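Local coordinates for protein HTH-type transcriptional repressor PhnF (PDB 3F8M) that represses transcription of the phnDCE operon for phosphate uptake when phosphate is available, acting as a DNA-binding regulator of the GntR family, at residues V140-Y154 / V219-M233. Sequence-based numbering, arbitrary orientation.
Sequences VRVGLETTKLPAQRY and VAIEQRRSLYRGDRM
L144 with L227, T146 with R225 and K148 with Q223 are antiparallel hydrogen-bonded pairs, each joined by two backbone bonds, and R229 N to V142 O (2.9 Å) extends the ladder between strands 140-150 and 220-229.

Side chains reach backbone carbonyls at both ends. R232 NH1 donates in plane to a lone pair of R141 O (2.7 Å). Its guanidinium is sandwiched, with R229 CZ over one face and V140 CG2 over the other, 3.6 Å from the plane. D231 probably eases the stacking of like charges: R229 grips its carboxylate side-on, through NE and NH2. At the far end Y154 OH donates to I221 O (2.8 Å), and R153 NH1 meets A220 O (3.0 Å) from above the carbonyl plane; R153 also forms a salt bridge with D215.

Apolar contacts are few: V142 CG1, anti to the backbone N (chi1 169°), abuts the edge of the Y228 ring at CD1 (3.8 Å) and meets M233 CE.

Between the ends, the CG and CD of R224 lie against T147 OG1 and E145. E145 OE2 stays 4.2 Å from R224 NH1, well off the guanidinium plane, while its OE1 pairs with R133. One water links L144 O, T146 OG1 and R225 NH1; T146 OG1 also hydrogen-bonds E132, and R225 forms a salt bridge with E194. Another water joins T147 OG1 to E222 OE1, while E222 OE2 bonds S213 OG.

This pair forms the centre of the six-stranded antiparallel UTRA sheet, flanked by strand 127-137 beside 140-150 and by 206-214 beside 220-229. V142 and G143 both face L135 of 127-137, a classic beta bulge. Helix 192-198 packs on L144 and L227.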
ATOM      1  N   VAL A 140     -13.839  16.999  -0.408  1.00 21.66           N
ATOM      2  CA  VAL A 140     -13.288  16.434  -1.640  1.00 21.38           C
ATOM      3  C   VAL A 140     -13.351  14.900  -1.644  1.00 20.42           C
ATOM      4  O   VAL A 140     -13.292  14.266  -0.593  1.00 20.26           O
ATOM      5  CB  VAL A 140     -11.858  16.939  -1.974  1.00 22.21           C
ATOM      6  CG1 VAL A 140     -11.845  18.483  -2.062  1.00 23.52           C
ATOM      7  CG2 VAL A 140     -10.852  16.409  -0.975  1.00 21.15           C
ATOM      8  N   ARG A 141     -13.444  14.332  -2.850  1.00 20.70           N
ATOM      9  CA  ARG A 141     -13.605  12.889  -2.993  0.50 19.93           C
ATOM     10  C   ARG A 141     -12.266  12.196  -2.769  1.00 20.47           C
ATOM     11  O   ARG A 141     -11.224  12.647  -3.293  1.00 20.92           O
ATOM     12  CB  ARG A 141     -14.199  12.562  -4.367  0.50 19.51           C
ATOM     13  CG  ARG A 141     -15.481  13.342  -4.704  0.50 19.81           C
ATOM     14  CD  ARG A 141     -16.578  13.063  -3.663  0.50 20.27           C
ATOM     15  NE  ARG A 141     -17.861  13.674  -4.015  0.50 21.12           N
ATOM     16  CZ  ARG A 141     -18.573  14.475  -3.222  0.50 19.82           C
ATOM     17  NH1 ARG A 141     -18.156  14.779  -1.991  0.50 15.96           N
ATOM     18  NH2 ARG A 141     -19.723  14.969  -3.662  0.50 22.77           N
ATOM     19  N   VAL A 142     -12.303  11.094  -1.994  1.00 19.07           N
ATOM     20  CA  VAL A 142     -11.118  10.319  -1.626  1.00 18.91           C
ATOM     21  C   VAL A 142     -11.102   8.950  -2.301  1.00 19.01           C
ATOM     22  O   VAL A 142     -10.061   8.511  -2.816  1.00 19.87           O
ATOM     23  CB  VAL A 142     -10.999  10.166  -0.106  1.00 18.86           C
ATOM     24  CG1 VAL A 142      -9.941   9.154   0.297  1.00 19.37           C
ATOM     25  CG2 VAL A 142     -10.723  11.546   0.515  1.00 22.30           C
ATOM     26  N   GLY A 143     -12.247   8.293  -2.371  1.00 17.26           N
ATOM     27  CA  GLY A 143     -12.191   6.900  -2.844  1.00 16.43           C
ATOM     28  C   GLY A 143     -13.566   6.321  -3.095  1.00 15.84           C
ATOM     29  O   GLY A 143     -14.557   6.884  -2.690  1.00 14.88           O
ATOM     30  N   LEU A 144     -13.575   5.224  -3.840  1.00 15.87           N
ATOM     31  CA  LEU A 144     -14.815   4.518  -4.201  1.00 16.04           C
ATOM     32  C   LEU A 144     -14.684   3.100  -3.647  1.00 14.85           C
ATOM     33  O   LEU A 144     -13.698   2.362  -3.945  1.00 15.08           O
ATOM     34  CB  LEU A 144     -14.954   4.523  -5.733  1.00 16.97           C
ATOM     35  CG  LEU A 144     -16.061   3.618  -6.310  1.00 18.17           C
ATOM     36  CD1 LEU A 144     -17.413   4.279  -6.057  1.00 19.43           C
ATOM     37  CD2 LEU A 144     -15.907   3.340  -7.789  1.00 17.82           C
ATOM     38  N   GLU A 145     -15.671   2.738  -2.828  1.00 14.09           N
ATOM     39  CA  GLU A 145     -15.693   1.490  -2.069  0.70 15.04           C
ATOM     40  C   GLU A 145     -16.854   0.658  -2.592  1.00 14.92           C
ATOM     41  O   GLU A 145     -17.985   1.145  -2.556  1.00 14.77           O
ATOM     42  CB  GLU A 145     -16.002   1.857  -0.626  0.70 16.07           C
ATOM     43  CG  GLU A 145     -15.994   0.704   0.356  0.70 19.00           C
ATOM     44  CD  GLU A 145     -16.566   1.097   1.680  0.70 21.44           C
ATOM     45  OE1 GLU A 145     -17.800   1.476   1.724  0.70 17.53           O
ATOM     46  OE2 GLU A 145     -15.765   1.028   2.668  0.70 23.66           O
ATOM     47  N   THR A 146     -16.560  -0.544  -3.075  1.00 13.99           N
ATOM     48  CA  THR A 146     -17.596  -1.423  -3.656  1.00 13.86           C
ATOM     49  C   THR A 146     -17.551  -2.689  -2.837  1.00 12.79           C
ATOM     50  O   THR A 146     -16.546  -3.421  -2.879  1.00 14.98           O
ATOM     51  CB  THR A 146     -17.255  -1.682  -5.122  1.00 12.98           C
ATOM     52  OG1 THR A 146     -17.074  -0.415  -5.805  1.00 15.89           O
ATOM     53  CG2 THR A 146     -18.386  -2.546  -5.817  1.00 12.23           C
ATOM     54  N   THR A 147     -18.603  -2.935  -2.054  1.00 13.72           N
ATOM     55  CA  THR A 147     -18.585  -4.064  -1.142  1.00 13.55           C
ATOM     56  C   THR A 147     -19.624  -5.054  -1.663  1.00 13.19           C
ATOM     57  O   THR A 147     -20.748  -4.659  -1.887  1.00 14.68           O
ATOM     58  CB  THR A 147     -18.961  -3.660   0.277  1.00 14.37           C
ATOM     59  OG1 THR A 147     -18.014  -2.676   0.762  1.00 16.34           O
ATOM     60  CG2 THR A 147     -18.925  -4.881   1.253  1.00 15.31           C
ATOM     61  N   LYS A 148     -19.199  -6.282  -1.917  1.00 14.46           N
ATOM     62  CA  LYS A 148     -20.129  -7.367  -2.333  1.00 14.84           C
ATOM     63  C   LYS A 148     -20.360  -8.252  -1.126  1.00 15.01           C
ATOM     64  O   LYS A 148     -19.424  -8.759  -0.542  1.00 16.81           O
ATOM     65  CB  LYS A 148     -19.527  -8.190  -3.462  1.00 14.82           C
ATOM     66  CG  LYS A 148     -19.506  -7.392  -4.743  1.00 17.04           C
ATOM     67  CD  LYS A 148     -18.751  -8.114  -5.814  1.00 18.27           C
ATOM     68  CE  LYS A 148     -18.618  -7.178  -7.024  1.00 22.52           C
ATOM     69  NZ  LYS A 148     -18.060  -7.935  -8.188  1.00 26.27           N
ATOM     70  N   LEU A 149     -21.620  -8.467  -0.776  1.00 15.30           N
ATOM     71  CA  LEU A 149     -21.965  -9.197   0.425  1.00 15.19           C
ATOM     72  C   LEU A 149     -22.826 -10.392   0.007  1.00 15.68           C
ATOM     73  O   LEU A 149     -23.640 -10.251  -0.895  1.00 15.75           O
ATOM     74  CB  LEU A 149     -22.838  -8.308   1.327  1.00 14.84           C
ATOM     75  CG  LEU A 149     -22.237  -6.982   1.842  1.00 13.38           C
ATOM     76  CD1 LEU A 149     -23.306  -6.065   2.440  1.00 20.93           C
ATOM     77  CD2 LEU A 149     -21.168  -7.380   2.907  1.00 15.79           C
ATOM     78  N   PRO A 150     -22.644 -11.542   0.674  1.00 17.26           N
ATOM     79  CA  PRO A 150     -23.611 -12.641   0.485  1.00 17.68           C
ATOM     80  C   PRO A 150     -24.956 -12.213   1.103  1.00 18.07           C
ATOM     81  O   PRO A 150     -25.031 -12.029   2.323  1.00 19.34           O
ATOM     82  CB  PRO A 150     -22.950 -13.817   1.233  1.00 17.37           C
ATOM     83  CG  PRO A 150     -22.076 -13.163   2.316  1.00 18.83           C
ATOM     84  CD  PRO A 150     -21.555 -11.896   1.591  1.00 16.07           C
ATOM     85  N   ALA A 151     -25.947 -11.940   0.254  1.00 19.37           N
ATOM     86  CA  ALA A 151     -27.211 -11.277   0.650  1.00 19.75           C
ATOM     87  C   ALA A 151     -27.938 -12.047   1.719  1.00 22.01           C
ATOM     88  O   ALA A 151     -28.599 -11.444   2.581  1.00 21.17           O
ATOM     89  CB  ALA A 151     -28.138 -11.124  -0.529  1.00 20.52           C
ATOM     90  N   GLN A 152     -27.814 -13.376   1.659  1.00 22.54           N
ATOM     91  CA  GLN A 152     -28.473 -14.285   2.626  0.70 23.78           C
ATOM     92  C   GLN A 152     -28.034 -14.044   4.051  1.00 23.58           C
ATOM     93  O   GLN A 152     -28.785 -14.244   5.006  1.00 23.35           O
ATOM     94  CB  GLN A 152     -28.272 -15.752   2.213  0.70 24.38           C
ATOM     95  CG  GLN A 152     -29.071 -16.040   0.952  0.70 27.75           C
ATOM     96  CD  GLN A 152     -29.468 -17.481   0.760  0.70 31.48           C
ATOM     97  OE1 GLN A 152     -28.651 -18.409   0.899  0.70 33.17           O
ATOM     98  NE2 GLN A 152     -30.732 -17.683   0.394  0.70 32.73           N
ATOM     99  N   ARG A 153     -26.781 -13.622   4.211  1.00 22.11           N
ATOM    100  CA  ARG A 153     -26.244 -13.351   5.552  1.00 21.73           C
ATOM    101  C   ARG A 153     -26.795 -12.088   6.216  1.00 21.20           C
ATOM    102  O   ARG A 153     -26.638 -11.924   7.421  1.00 20.56           O
ATOM    103  CB  ARG A 153     -24.717 -13.254   5.569  1.00 22.05           C
ATOM    104  CG  ARG A 153     -23.929 -14.556   5.233  1.00 21.66           C
ATOM    105  CD  ARG A 153     -22.516 -14.461   5.808  1.00 23.35           C
ATOM    106  NE  ARG A 153     -22.541 -14.450   7.267  1.00 23.15           N
ATOM    107  CZ  ARG A 153     -21.479 -14.480   8.058  1.00 24.25           C
ATOM    108  NH1 ARG A 153     -20.246 -14.518   7.554  1.00 25.80           N
ATOM    109  NH2 ARG A 153     -21.649 -14.477   9.376  1.00 25.49           N
ATOM    110  N   TYR A 154     -27.408 -11.195   5.449  1.00 19.65           N
ATOM    111  CA  TYR A 154     -27.772  -9.864   5.993  1.00 20.63           C
ATOM    112  C   TYR A 154     -29.195  -9.424   5.698  1.00 20.21           C
ATOM    113  O   TYR A 154     -29.412  -8.385   5.093  1.00 18.76           O
ATOM    114  CB  TYR A 154     -26.771  -8.770   5.510  1.00 19.42           C
ATOM    115  CG  TYR A 154     -25.334  -9.174   5.708  1.00 20.59           C
ATOM    116  CD1 TYR A 154     -24.757  -9.180   6.976  1.00 20.52           C
ATOM    117  CD2 TYR A 154     -24.542  -9.543   4.611  1.00 17.16           C
ATOM    118  CE1 TYR A 154     -23.421  -9.558   7.154  1.00 21.81           C
ATOM    119  CE2 TYR A 154     -23.208  -9.917   4.779  1.00 20.60           C
ATOM    120  CZ  TYR A 154     -22.663  -9.942   6.062  1.00 20.53           C
ATOM    121  OH  TYR A 154     -21.344 -10.298   6.227  1.00 20.69           O
ATOM    122  N   VAL A 219     -16.129 -17.842   8.141  1.00 31.72           N
ATOM    123  CA  VAL A 219     -17.070 -17.730   7.038  1.00 29.39           C
ATOM    124  C   VAL A 219     -16.902 -16.316   6.470  1.00 27.87           C
ATOM    125  O   VAL A 219     -16.783 -15.367   7.241  1.00 27.33           O
ATOM    126  CB  VAL A 219     -18.511 -17.955   7.496  1.00 29.12           C
ATOM    127  CG1 VAL A 219     -19.471 -17.922   6.323  1.00 29.20           C
ATOM    128  CG2 VAL A 219     -18.643 -19.308   8.256  1.00 30.97           C
ATOM    129  N   ALA A 220     -16.855 -16.204   5.138  1.00 26.13           N
ATOM    130  CA  ALA A 220     -16.631 -14.905   4.482  1.00 23.66           C
ATOM    131  C   ALA A 220     -17.752 -13.915   4.829  1.00 21.55           C
ATOM    132  O   ALA A 220     -18.919 -14.255   4.826  1.00 21.54           O
ATOM    133  CB  ALA A 220     -16.480 -15.055   2.984  1.00 23.28           C
ATOM    134  N   ILE A 221     -17.351 -12.692   5.140  1.00 20.37           N
ATOM    135  CA  ILE A 221     -18.275 -11.602   5.487  1.00 18.89           C
ATOM    136  C   ILE A 221     -18.576 -10.760   4.221  1.00 18.43           C
ATOM    137  O   ILE A 221     -19.721 -10.348   3.997  1.00 19.46           O
ATOM    138  CB  ILE A 221     -17.621 -10.732   6.613  1.00 19.34           C
ATOM    139  CG1 ILE A 221     -17.499 -11.529   7.929  1.00 19.72           C
ATOM    140  CG2 ILE A 221     -18.338  -9.372   6.863  1.00 19.18           C
ATOM    141  CD1 ILE A 221     -16.574 -10.802   8.998  1.00 17.61           C
ATOM    142  N   GLU A 222     -17.533 -10.490   3.428  1.00 17.33           N
ATOM    143  CA  GLU A 222     -17.580  -9.491   2.337  1.00 17.09           C
ATOM    144  C   GLU A 222     -16.390  -9.712   1.424  1.00 16.36           C
ATOM    145  O   GLU A 222     -15.382 -10.337   1.817  1.00 15.86           O
ATOM    146  CB  GLU A 222     -17.454  -8.043   2.881  1.00 16.48           C
ATOM    147  CG  GLU A 222     -16.102  -7.858   3.618  1.00 18.82           C
ATOM    148  CD  GLU A 222     -15.711  -6.444   3.978  1.00 19.92           C
ATOM    149  OE1 GLU A 222     -16.375  -5.461   3.553  1.00 18.69           O
ATOM    150  OE2 GLU A 222     -14.678  -6.344   4.671  1.00 20.47           O
ATOM    151  N   GLN A 223     -16.531  -9.240   0.198  1.00 17.02           N
ATOM    152  CA  GLN A 223     -15.362  -8.970  -0.642  1.00 17.43           C
ATOM    153  C   GLN A 223     -15.473  -7.492  -0.954  1.00 17.01           C
ATOM    154  O   GLN A 223     -16.508  -7.036  -1.486  1.00 16.84           O
ATOM    155  CB  GLN A 223     -15.414  -9.815  -1.936  1.00 17.61           C
ATOM    156  CG  GLN A 223     -14.072  -9.776  -2.723  1.00 19.90           C
ATOM    157  CD  GLN A 223     -13.819  -8.470  -3.460  1.00 25.35           C
ATOM    158  OE1 GLN A 223     -14.727  -7.903  -4.076  1.00 26.89           O
ATOM    159  NE2 GLN A 223     -12.553  -7.997  -3.430  1.00 23.05           N
ATOM    160  N   ARG A 224     -14.408  -6.724  -0.678  1.00 17.34           N
ATOM    161  CA  ARG A 224     -14.502  -5.278  -0.814  1.00 16.61           C
ATOM    162  C   ARG A 224     -13.350  -4.810  -1.728  1.00 17.94           C
ATOM    163  O   ARG A 224     -12.159  -5.174  -1.498  1.00 17.72           O
ATOM    164  CB  ARG A 224     -14.448  -4.627   0.598  1.00 17.44           C
ATOM    165  CG  ARG A 224     -14.601  -3.021   0.638  1.00 18.24           C
ATOM    166  CD  ARG A 224     -14.440  -2.490   2.078  1.00 19.31           C
ATOM    167  NE  ARG A 224     -13.024  -2.505   2.452  1.00 25.06           N
ATOM    168  CZ  ARG A 224     -12.502  -2.132   3.627  1.00 26.85           C
ATOM    169  NH1 ARG A 224     -13.251  -1.717   4.648  1.00 27.79           N
ATOM    170  NH2 ARG A 224     -11.193  -2.195   3.787  1.00 27.14           N
ATOM    171  N   ARG A 225     -13.709  -3.999  -2.724  1.00 16.79           N
ATOM    172  CA  ARG A 225     -12.756  -3.304  -3.593  1.00 17.26           C
ATOM    173  C   ARG A 225     -12.785  -1.822  -3.212  1.00 17.95           C
ATOM    174  O   ARG A 225     -13.860  -1.197  -3.185  1.00 16.98           O
ATOM    175  CB  ARG A 225     -13.195  -3.487  -5.041  1.00 17.93           C
ATOM    176  CG  ARG A 225     -12.267  -2.838  -6.096  1.00 19.18           C
ATOM    177  CD  ARG A 225     -12.994  -2.834  -7.427  1.00 19.59           C
ATOM    178  NE  ARG A 225     -12.177  -2.371  -8.538  1.00 22.40           N
ATOM    179  CZ  ARG A 225     -12.132  -1.132  -9.032  1.00 20.69           C
ATOM    180  NH1 ARG A 225     -12.825  -0.129  -8.506  1.00 19.35           N
ATOM    181  NH2 ARG A 225     -11.330  -0.901 -10.081  1.00 21.57           N
ATOM    182  N   SER A 226     -11.607  -1.224  -2.953  1.00 17.89           N
ATOM    183  CA  SER A 226     -11.573   0.198  -2.622  1.00 17.61           C
ATOM    184  C   SER A 226     -10.566   0.858  -3.570  1.00 16.91           C
ATOM    185  O   SER A 226      -9.438   0.384  -3.665  1.00 19.35           O
ATOM    186  CB  SER A 226     -11.147   0.365  -1.180  1.00 19.31           C
ATOM    187  OG  SER A 226     -11.893  -0.494  -0.317  1.00 24.69           O
ATOM    188  N   LEU A 227     -10.988   1.880  -4.314  1.00 17.59           N
ATOM    189  CA  LEU A 227     -10.107   2.588  -5.217  1.00 17.25           C
ATOM    190  C   LEU A 227      -9.930   3.986  -4.614  1.00 18.00           C
ATOM    191  O   LEU A 227     -10.903   4.747  -4.537  1.00 17.68           O
ATOM    192  CB  LEU A 227     -10.707   2.646  -6.618  1.00 18.02           C
ATOM    193  CG  LEU A 227      -9.862   3.323  -7.703  1.00 17.66           C
ATOM    194  CD1 LEU A 227      -8.836   2.321  -8.277  1.00 21.48           C
ATOM    195  CD2 LEU A 227     -10.714   3.956  -8.827  1.00 20.36           C
ATOM    196  N   TYR A 228      -8.706   4.301  -4.154  1.00 17.71           N
ATOM    197  CA  TYR A 228      -8.443   5.564  -3.448  1.00 17.74           C
ATOM    198  C   TYR A 228      -7.490   6.432  -4.268  1.00 18.83           C
ATOM    199  O   TYR A 228      -6.575   5.898  -4.880  1.00 19.24           O
ATOM    200  CB  TYR A 228      -7.739   5.265  -2.133  1.00 18.34           C
ATOM    201  CG  TYR A 228      -8.552   4.634  -1.008  1.00 21.29           C
ATOM    202  CD1 TYR A 228      -9.400   5.425  -0.232  1.00 26.64           C
ATOM    203  CD2 TYR A 228      -8.437   3.281  -0.699  1.00 23.50           C
ATOM    204  CE1 TYR A 228     -10.135   4.876   0.818  1.00 31.20           C
ATOM    205  CE2 TYR A 228      -9.176   2.706   0.373  1.00 27.58           C
ATOM    206  CZ  TYR A 228     -10.014   3.525   1.112  1.00 32.09           C
ATOM    207  OH  TYR A 228     -10.761   3.048   2.166  1.00 38.35           O
ATOM    208  N   ARG A 229      -7.712   7.746  -4.271  1.00 18.68           N
ATOM    209  CA  ARG A 229      -6.763   8.677  -4.930  1.00 19.58           C
ATOM    210  C   ARG A 229      -5.484   8.670  -4.126  1.00 18.65           C
ATOM    211  O   ARG A 229      -5.507   8.885  -2.916  1.00 17.94           O
ATOM    212  CB  ARG A 229      -7.331  10.099  -4.957  1.00 18.33           C
ATOM    213  CG  ARG A 229      -8.475  10.310  -5.948  1.00 21.18           C
ATOM    214  CD  ARG A 229      -9.021  11.739  -5.804  1.00 24.22           C
ATOM    215  NE  ARG A 229      -7.947  12.714  -6.078  1.00 23.93           N
ATOM    216  CZ  ARG A 229      -8.050  13.696  -6.968  1.00 26.43           C
ATOM    217  NH1 ARG A 229      -9.165  13.841  -7.671  1.00 27.92           N
ATOM    218  NH2 ARG A 229      -7.037  14.547  -7.154  1.00 24.87           N
ATOM    219  N   GLY A 230      -4.371   8.421  -4.802  1.00 20.59           N
ATOM    220  CA  GLY A 230      -3.049   8.349  -4.113  1.00 21.22           C
ATOM    221  C   GLY A 230      -2.731   9.662  -3.389  1.00 22.83           C
ATOM    222  O   GLY A 230      -2.128   9.642  -2.316  1.00 24.23           O
ATOM    223  N   ASP A 231      -3.193  10.777  -3.943  1.00 23.79           N
ATOM    224  CA  ASP A 231      -2.942  12.127  -3.370  1.00 23.84           C
ATOM    225  C   ASP A 231      -3.791  12.444  -2.128  1.00 23.96           C
ATOM    226  O   ASP A 231      -3.579  13.477  -1.464  1.00 23.77           O
ATOM    227  CB  ASP A 231      -3.018  13.231  -4.446  1.00 23.73           C
ATOM    228  CG  ASP A 231      -4.382  13.352  -5.120  1.00 26.45           C
ATOM    229  OD1 ASP A 231      -5.379  12.671  -4.713  1.00 21.23           O
ATOM    230  OD2 ASP A 231      -4.449  14.112  -6.106  1.00 25.62           O
ATOM    231  N   ARG A 232      -4.696  11.537  -1.748  1.00 21.63           N
ATOM    232  CA  ARG A 232      -5.523  11.798  -0.580  1.00 21.78           C
ATOM    233  C   ARG A 232      -5.424  10.704   0.473  1.00 21.48           C
ATOM    234  O   ARG A 232      -6.086  10.755   1.532  1.00 22.06           O
ATOM    235  CB  ARG A 232      -6.991  12.083  -1.006  1.00 22.54           C
ATOM    236  CG  ARG A 232      -7.187  13.545  -1.493  1.00 24.88           C
ATOM    237  CD  ARG A 232      -8.264  13.747  -2.559  1.00 28.45           C
ATOM    238  NE  ARG A 232      -8.140  15.049  -3.243  1.00 28.62           N
ATOM    239  CZ  ARG A 232      -9.010  15.543  -4.131  1.00 32.28           C
ATOM    240  NH1 ARG A 232     -10.137  14.872  -4.471  1.00 25.68           N
ATOM    241  NH2 ARG A 232      -8.766  16.743  -4.684  1.00 29.48           N
ATOM    242  N   MET A 233      -4.578   9.708   0.233  1.00 20.20           N
ATOM    243  CA  MET A 233      -4.574   8.599   1.145  1.00 20.43           C
ATOM    244  C   MET A 233      -3.188   8.037   1.368  1.00 20.54           C
ATOM    245  O   MET A 233      -2.415   7.897   0.407  1.00 21.30           O
ATOM    246  CB  MET A 233      -5.534   7.522   0.603  1.00 21.15           C
ATOM    247  CG  MET A 233      -5.502   6.195   1.348  1.00 23.47           C
ATOM    248  SD  MET A 233      -6.239   6.333   3.000  1.00 34.16           S
ATOM    249  CE  MET A 233      -7.651   7.393   2.632  1.00 23.53           C
TER
HETATM  250  O   HOH W   1     -14.415   0.221  -6.058  1.00 18.57           O
HETATM  251  O   HOH W   2     -16.428  -0.648   4.423  1.00 32.74           O
HETATM  252  O   HOH W   3     -16.337  -5.731  -4.667  1.00 22.32           O
HETATM  253  O   HOH W   4     -17.179  -2.999   3.384  1.00 20.99           O
HETATM  254  O   HOH W   5     -15.323  -9.259  -6.719  1.00 36.12           O